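Local coordinates for protein phosphoribosyl-AMP cyclohydrolase (PDB 7BGM) that catalyses the second and third steps of plant histidine biosynthesis, probably hydrolysing phosphoribosyl-ATP to phosphoribosyl-AMP and diphosphate and then opening the purine ring, at residues Ala23-Thr28 against Gly90-Pro95; Ser48-Phe53 against Phe71-Asp76. All blocks are in the same frame, centred on the assembly; numbering follows the deposited sequence.

Contact 1: Ala23-Thr28 against Gly90-Pro95; sequences AQNVDT and GKPDGP
Lys91 NZ is gripped by two carboxylates: it lies 2.7 Å from Asp27 OD2 in a salt bridge that uses the anti lone pair of that oxygen, and it pairs with Glu209 of helix 208-218. CG of Lys91 is anti to the backbone N (chi1 -176°), and a bend at chi2 brings CD within 3.4 Å of Asp27 OD2. Asp27 OD1, the other carboxylate oxygen, is bound by Arg216 and by Ser127 OG of the second subunit. Next to this pair the backbones bridge at Asn25 and Gly90. Gly90 N donates to Gln24 O at 2.9 Å, nearly straight, and Gly90 O receives Val26 N at 2.8 Å from above its carbonyl plane. Val26 CG1 rests against Gly90 O at 3.6 Å and reaches the CB of Lys91. Asn25 ND2, itself bonded to Glu209, touches Pro92 CD at 3.7 Å, the two side chains crossing at about a right angle. Asn25 OD1 accepts from Asp27 N (2.8 Å) and Thr28 N (3.0 Å). An alanine at Asn25 would probably leave those two amides and Glu209 without this partner and open a gap beside the Pro92 ring. The arrangement is a parallel beta bridge between strands 19-25 and 85-92 whose first strand ends in an Asx turn.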
loop_
_atom_site.group_PDB
_atom_site.type_symbol
_atom_site.label_atom_id
_atom_site.label_comp_id
_atom_site.label_asym_id
_atom_site.label_seq_id
_atom_site.Cartn_x
_atom_site.Cartn_y
_atom_site.Cartn_z
ATOM N N ALA A 23 5.562 -3.519 -9.799
ATOM C CA ALA A 23 4.736 -2.336 -10.009
ATOM C C ALA A 23 3.789 -2.146 -8.837
ATOM O O ALA A 23 3.071 -3.089 -8.441
ATOM C CB ALA A 23 3.953 -2.432 -11.319
ATOM N N GLN A 24 3.725 -0.903 -8.334
ATOM C CA GLN A 24 2.966 -0.601 -7.124
ATOM C C GLN A 24 2.149 0.664 -7.360
ATOM O O GLN A 24 2.662 1.644 -7.920
ATOM C CB GLN A 24 3.904 -0.421 -5.899
ATOM C CG GLN A 24 3.116 -0.072 -4.619
ATOM C CD GLN A 24 4.006 0.003 -3.408
ATOM O OE1 GLN A 24 5.153 0.479 -3.499
ATOM N NE2 GLN A 24 3.476 -0.438 -2.240
ATOM N N ASN A 25 0.882 0.640 -6.941
ATOM C CA ASN A 25 -0.022 1.789 -7.096
ATOM C C ASN A 25 0.477 2.954 -6.232
ATOM O O ASN A 25 0.589 2.823 -5.008
ATOM C CB ASN A 25 -1.439 1.359 -6.706
ATOM C CG ASN A 25 -2.487 2.451 -6.968
ATOM O OD1 ASN A 25 -2.341 3.592 -6.541
ATOM N ND2 ASN A 25 -3.543 2.098 -7.711
ATOM N N VAL A 26 0.811 4.079 -6.882
ATOM C CA VAL A 26 1.363 5.263 -6.205
ATOM C C VAL A 26 0.389 5.862 -5.191
ATOM O O VAL A 26 0.812 6.482 -4.190
ATOM C CB VAL A 26 1.773 6.316 -7.254
ATOM C CG1 VAL A 26 0.560 6.842 -8.017
ATOM C CG2 VAL A 26 2.553 7.494 -6.567
ATOM N N ASP A 27 -0.923 5.709 -5.429
ATOM C CA ASP A 27 -1.896 6.327 -4.532
ATOM C C ASP A 27 -2.275 5.415 -3.372
ATOM O O ASP A 27 -2.558 5.908 -2.276
ATOM C CB ASP A 27 -3.160 6.733 -5.292
ATOM C CG ASP A 27 -2.968 8.010 -6.118
ATOM O OD1 ASP A 27 -2.208 8.919 -5.675
ATOM O OD2 ASP A 27 -3.602 8.138 -7.190
ATOM N N THR A 28 -2.283 4.086 -3.560
ATOM C CA THR A 28 -2.816 3.209 -2.514
ATOM C C THR A 28 -1.806 2.262 -1.913
ATOM O O THR A 28 -2.036 1.782 -0.784
ATOM C CB THR A 28 -3.942 2.337 -3.053
ATOM O OG1 THR A 28 -3.394 1.409 -4.008
ATOM C CG2 THR A 28 -4.997 3.201 -3.694
ATOM N N GLY A 90 3.596 3.835 -9.632
ATOM C CA GLY A 90 2.857 4.444 -10.723
ATOM C C GLY A 90 1.355 4.328 -10.603
ATOM O O GLY A 90 0.827 3.704 -9.687
ATOM N N LYS A 91 0.664 4.941 -11.570
ATOM C CA LYS A 91 -0.782 5.032 -11.581
ATOM C C LYS A 91 -1.316 4.187 -12.728
ATOM O O LYS A 91 -1.035 4.505 -13.897
ATOM C CB LYS A 91 -1.232 6.495 -11.742
ATOM C CG LYS A 91 -2.772 6.711 -11.663
ATOM C CD LYS A 91 -3.286 6.537 -10.207
ATOM C CE LYS A 91 -4.772 6.844 -10.074
ATOM N NZ LYS A 91 -5.302 6.672 -8.706
ATOM N N PRO A 92 -2.107 3.145 -12.472
ATOM C CA PRO A 92 -2.615 2.322 -13.582
ATOM C C PRO A 92 -3.789 2.991 -14.267
ATOM O O PRO A 92 -4.611 3.642 -13.617
ATOM C CB PRO A 92 -3.065 1.022 -12.900
ATOM C CG PRO A 92 -3.364 1.442 -11.496
ATOM C CD PRO A 92 -2.424 2.577 -11.159
ATOM N N ASP A 93 -3.846 2.839 -15.594
ATOM C CA ASP A 93 -4.990 3.292 -16.396
ATOM C C ASP A 93 -6.221 2.395 -16.269
ATOM O O ASP A 93 -7.325 2.785 -16.701
ATOM C CB ASP A 93 -4.588 3.359 -17.874
ATOM C CG ASP A 93 -3.750 4.574 -18.200
ATOM O OD1 ASP A 93 -3.725 5.510 -17.380
ATOM O OD2 ASP A 93 -3.146 4.596 -19.294
ATOM N N GLY A 94 -6.051 1.175 -15.787
ATOM C CA GLY A 94 -7.131 0.217 -15.673
ATOM C C GLY A 94 -6.588 -1.047 -15.028
ATOM O O GLY A 94 -5.460 -1.072 -14.534
ATOM N N PRO A 95 -7.391 -2.108 -14.987
ATOM C CA PRO A 95 -6.958 -3.332 -14.299
ATOM C C PRO A 95 -5.659 -3.888 -14.873
ATOM O O PRO A 95 -5.454 -3.943 -16.088
ATOM C CB PRO A 95 -8.139 -4.294 -14.503
ATOM C CG PRO A 95 -9.062 -3.642 -15.432
ATOM C CD PRO A 95 -8.743 -2.221 -15.551
#

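Contact 2: Ser48-Phe53 against Phe71-Asp76; sequences SRKATF and FINVHD
Ala51 and Val74 mark the closely packed side of this contact, whereas Lys50 and Phe71 meet on its more open side. On the buried side the methyl of Ala51 lies 3.9 Å from Ile72 CB, and Val74 CG2 reaches Ala51 N at 3.6 Å. CG2 of Val74 is anti to its carbonyl carbon, beside the backbone N, a rotation that directs this branch at the Ala51 backbone. Two backbone bonds, one on each flank of the Lys50-Asn73 bridge, fix the spacing: Val74 N donates to Arg49 O (2.9 Å, 173° at the hydrogen), and Ala51 N donates to Ile72 O (3.0 Å) within the carbonyl plane. Beyond the second of these a water accepts from Ile72 N and donates to Ala51 O, so the two segments are joined there through a water. Another water gives Arg49 O a further donor besides Val74 N and also donates to Asn73 OD1, while the ND2 of Asn73 is held by Asp93. The Lys50 chain, extended beyond CG, runs past CD1 of Phe71, with CD 3.7 Å from that CD1, and sets NZ over the ring centre, 3.7 Å from the centroid and 4° off the normal. At the opposite end of the contact, exposed Arg49 runs past Val74 O without a bond to it, and both residues pack on Phe110 of the second subunit. The near-perpendicular approach over the ring centre is the geometry of a cation-pi interaction, which implies that the ammonium of Lys50, a partly exposed residue, is probably steadied by the aromatic electrons of Phe71, while the apolar contacts and paired amides carry the buried side.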
loop_
_atom_site.group_PDB
_atom_site.type_symbol
_atom_site.label_atom_id
_atom_site.label_comp_id
_atom_site.label_asym_id
_atom_site.label_seq_id
_atom_site.Cartn_x
_atom_site.Cartn_y
_atom_site.Cartn_z
ATOM N N SER A 48 10.063 6.507 -21.120
ATOM C CA SER A 48 8.666 6.560 -21.554
ATOM C C SER A 48 7.697 6.820 -20.410
ATOM O O SER A 48 6.529 7.146 -20.674
ATOM C CB SER A 48 8.246 5.244 -22.234
ATOM O OG SER A 48 8.093 4.191 -21.288
ATOM N N ARG A 49 8.154 6.654 -19.168
ATOM C CA ARG A 49 7.307 6.712 -17.972
ATOM C C ARG A 49 6.142 5.732 -18.051
ATOM O O ARG A 49 5.073 5.985 -17.494
ATOM C CB ARG A 49 6.816 8.142 -17.737
ATOM C CG ARG A 49 7.935 9.177 -17.781
ATOM C CD ARG A 49 8.877 8.979 -16.608
ATOM N NE ARG A 49 9.628 10.192 -16.307
ATOM C CZ ARG A 49 9.148 11.179 -15.554
ATOM N NH1 ARG A 49 7.929 11.084 -15.030
ATOM N NH2 ARG A 49 9.880 12.258 -15.322
ATOM N N LYS A 50 6.337 4.594 -18.728
ATOM C CA LYS A 50 5.381 3.493 -18.750
ATOM C C LYS A 50 6.100 2.230 -18.299
ATOM O O LYS A 50 7.198 1.944 -18.793
ATOM C CB LYS A 50 4.794 3.353 -20.159
ATOM C CG LYS A 50 3.946 4.545 -20.481
ATOM C CD LYS A 50 3.258 4.430 -21.813
ATOM C CE LYS A 50 2.368 5.631 -22.005
ATOM N NZ LYS A 50 1.403 5.382 -23.125
ATOM N N ALA A 51 5.502 1.497 -17.351
ATOM C CA ALA A 51 6.151 0.304 -16.795
ATOM C C ALA A 51 6.476 -0.700 -17.896
ATOM O O ALA A 51 5.573 -1.188 -18.589
ATOM C CB ALA A 51 5.265 -0.365 -15.724
ATOM N N THR A 52 7.762 -1.049 -18.021
ATOM C CA THR A 52 8.266 -1.908 -19.086
ATOM C C THR A 52 9.098 -3.023 -18.472
ATOM O O THR A 52 9.864 -2.794 -17.522
ATOM C CB THR A 52 9.084 -1.070 -20.088
ATOM O OG1 THR A 52 8.239 -0.055 -20.636
ATOM C CG2 THR A 52 9.612 -1.930 -21.226
ATOM N N PHE A 53 8.953 -4.226 -19.035
ATOM C CA PHE A 53 9.486 -5.457 -18.461
ATOM C C PHE A 53 10.193 -6.239 -19.548
ATOM O O PHE A 53 10.077 -5.938 -20.743
ATOM C CB PHE A 53 8.372 -6.330 -17.846
ATOM C CG PHE A 53 7.608 -5.643 -16.752
ATOM C CD1 PHE A 53 8.034 -5.720 -15.422
ATOM C CD2 PHE A 53 6.465 -4.912 -17.054
ATOM C CE1 PHE A 53 7.336 -5.043 -14.402
ATOM C CE2 PHE A 53 5.761 -4.248 -16.060
ATOM C CZ PHE A 53 6.175 -4.330 -14.713
ATOM N N PHE A 71 -2.010 0.934 -19.239
ATOM C CA PHE A 71 -0.639 1.312 -18.919
ATOM C C PHE A 71 -0.480 1.627 -17.437
ATOM O O PHE A 71 -1.419 2.054 -16.750
ATOM C CB PHE A 71 -0.202 2.536 -19.722
ATOM C CG PHE A 71 -0.172 2.304 -21.221
ATOM C CD1 PHE A 71 0.890 1.614 -21.805
ATOM C CD2 PHE A 71 -1.209 2.738 -22.036
ATOM C CE1 PHE A 71 0.953 1.381 -23.167
ATOM C CE2 PHE A 71 -1.170 2.508 -23.419
ATOM C CZ PHE A 71 -0.083 1.798 -23.990
ATOM N N ILE A 72 0.729 1.447 -16.943
ATOM C CA ILE A 72 1.079 1.921 -15.597
ATOM C C ILE A 72 1.990 3.118 -15.772
ATOM O O ILE A 72 3.152 2.983 -16.188
ATOM C CB ILE A 72 1.716 0.827 -14.728
ATOM C CG1 ILE A 72 0.773 -0.388 -14.612
ATOM C CG2 ILE A 72 2.100 1.394 -13.321
ATOM C CD1 ILE A 72 1.550 -1.685 -14.218
ATOM N N ASN A 73 1.469 4.301 -15.419
ATOM C CA ASN A 73 2.164 5.559 -15.619
ATOM C C ASN A 73 3.088 5.796 -14.437
ATOM O O ASN A 73 2.621 5.974 -13.303
ATOM C CB ASN A 73 1.170 6.702 -15.740
ATOM C CG ASN A 73 0.224 6.499 -16.880
ATOM O OD1 ASN A 73 0.631 6.537 -18.048
ATOM N ND2 ASN A 73 -1.046 6.235 -16.562
ATOM N N VAL A 74 4.387 5.787 -14.695
ATOM C CA VAL A 74 5.379 5.712 -13.636
ATOM C C VAL A 74 5.679 7.099 -13.061
ATOM O O VAL A 74 6.083 8.018 -13.783
ATOM C CB VAL A 74 6.653 5.023 -14.133
ATOM C CG1 VAL A 74 7.673 5.031 -13.024
ATOM C CG2 VAL A 74 6.306 3.566 -14.497
ATOM N N HIS A 75 5.515 7.223 -11.737
ATOM C CA HIS A 75 5.804 8.447 -10.986
ATOM C C HIS A 75 7.201 8.459 -10.365
ATOM O O HIS A 75 7.798 9.533 -10.192
ATOM C CB HIS A 75 4.800 8.606 -9.846
ATOM C CG HIS A 75 3.465 9.110 -10.276
ATOM N ND1 HIS A 75 2.731 8.533 -11.294
ATOM C CD2 HIS A 75 2.717 10.128 -9.803
ATOM C CE1 HIS A 75 1.596 9.198 -11.442
ATOM N NE2 HIS A 75 1.561 10.164 -10.547
ATOM N N ASP A 76 7.731 7.296 -10.002
ATOM C CA ASP A 76 9.067 7.217 -9.433
ATOM C C ASP A 76 9.525 5.781 -9.568
ATOM O O ASP A 76 8.703 4.874 -9.760
ATOM C CB ASP A 76 9.137 7.659 -7.977
ATOM C CG ASP A 76 10.504 8.378 -7.635
ATOM O OD1 ASP A 76 11.591 8.074 -8.244
ATOM O OD2 ASP A 76 10.476 9.248 -6.744
HETATM O O HOH W 1 3.086 7.793 -18.447
HETATM O O HOH W 2 2.923 0.357 -18.508
#

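Strand 19-25 runs into residues 23-28, the first half of contact 1, and the chain then continues through strand 31-37 and helix 39-48 to residues 48-53. A hairpin of strands 52-55 and 60-63 follows before 71-76 returns to close contact 2 over 17 intervening residues. Strands 76-80 and 85-92 then lead to residues 90-95, which close contact 1 over 61 residues, so the smaller loop lies wholly within the larger one. Strand 85-92 neighbours both 19-25 and 72-74, and a probable hydrogen bond from Lys91 N to Asn73 O (2.8 Å) joins the two contacts directly. Contact 1 joins two mixed-sheet strands; contact 2 ties the helix 39-48 end and hairpin to that sheet; both reach the second subunit.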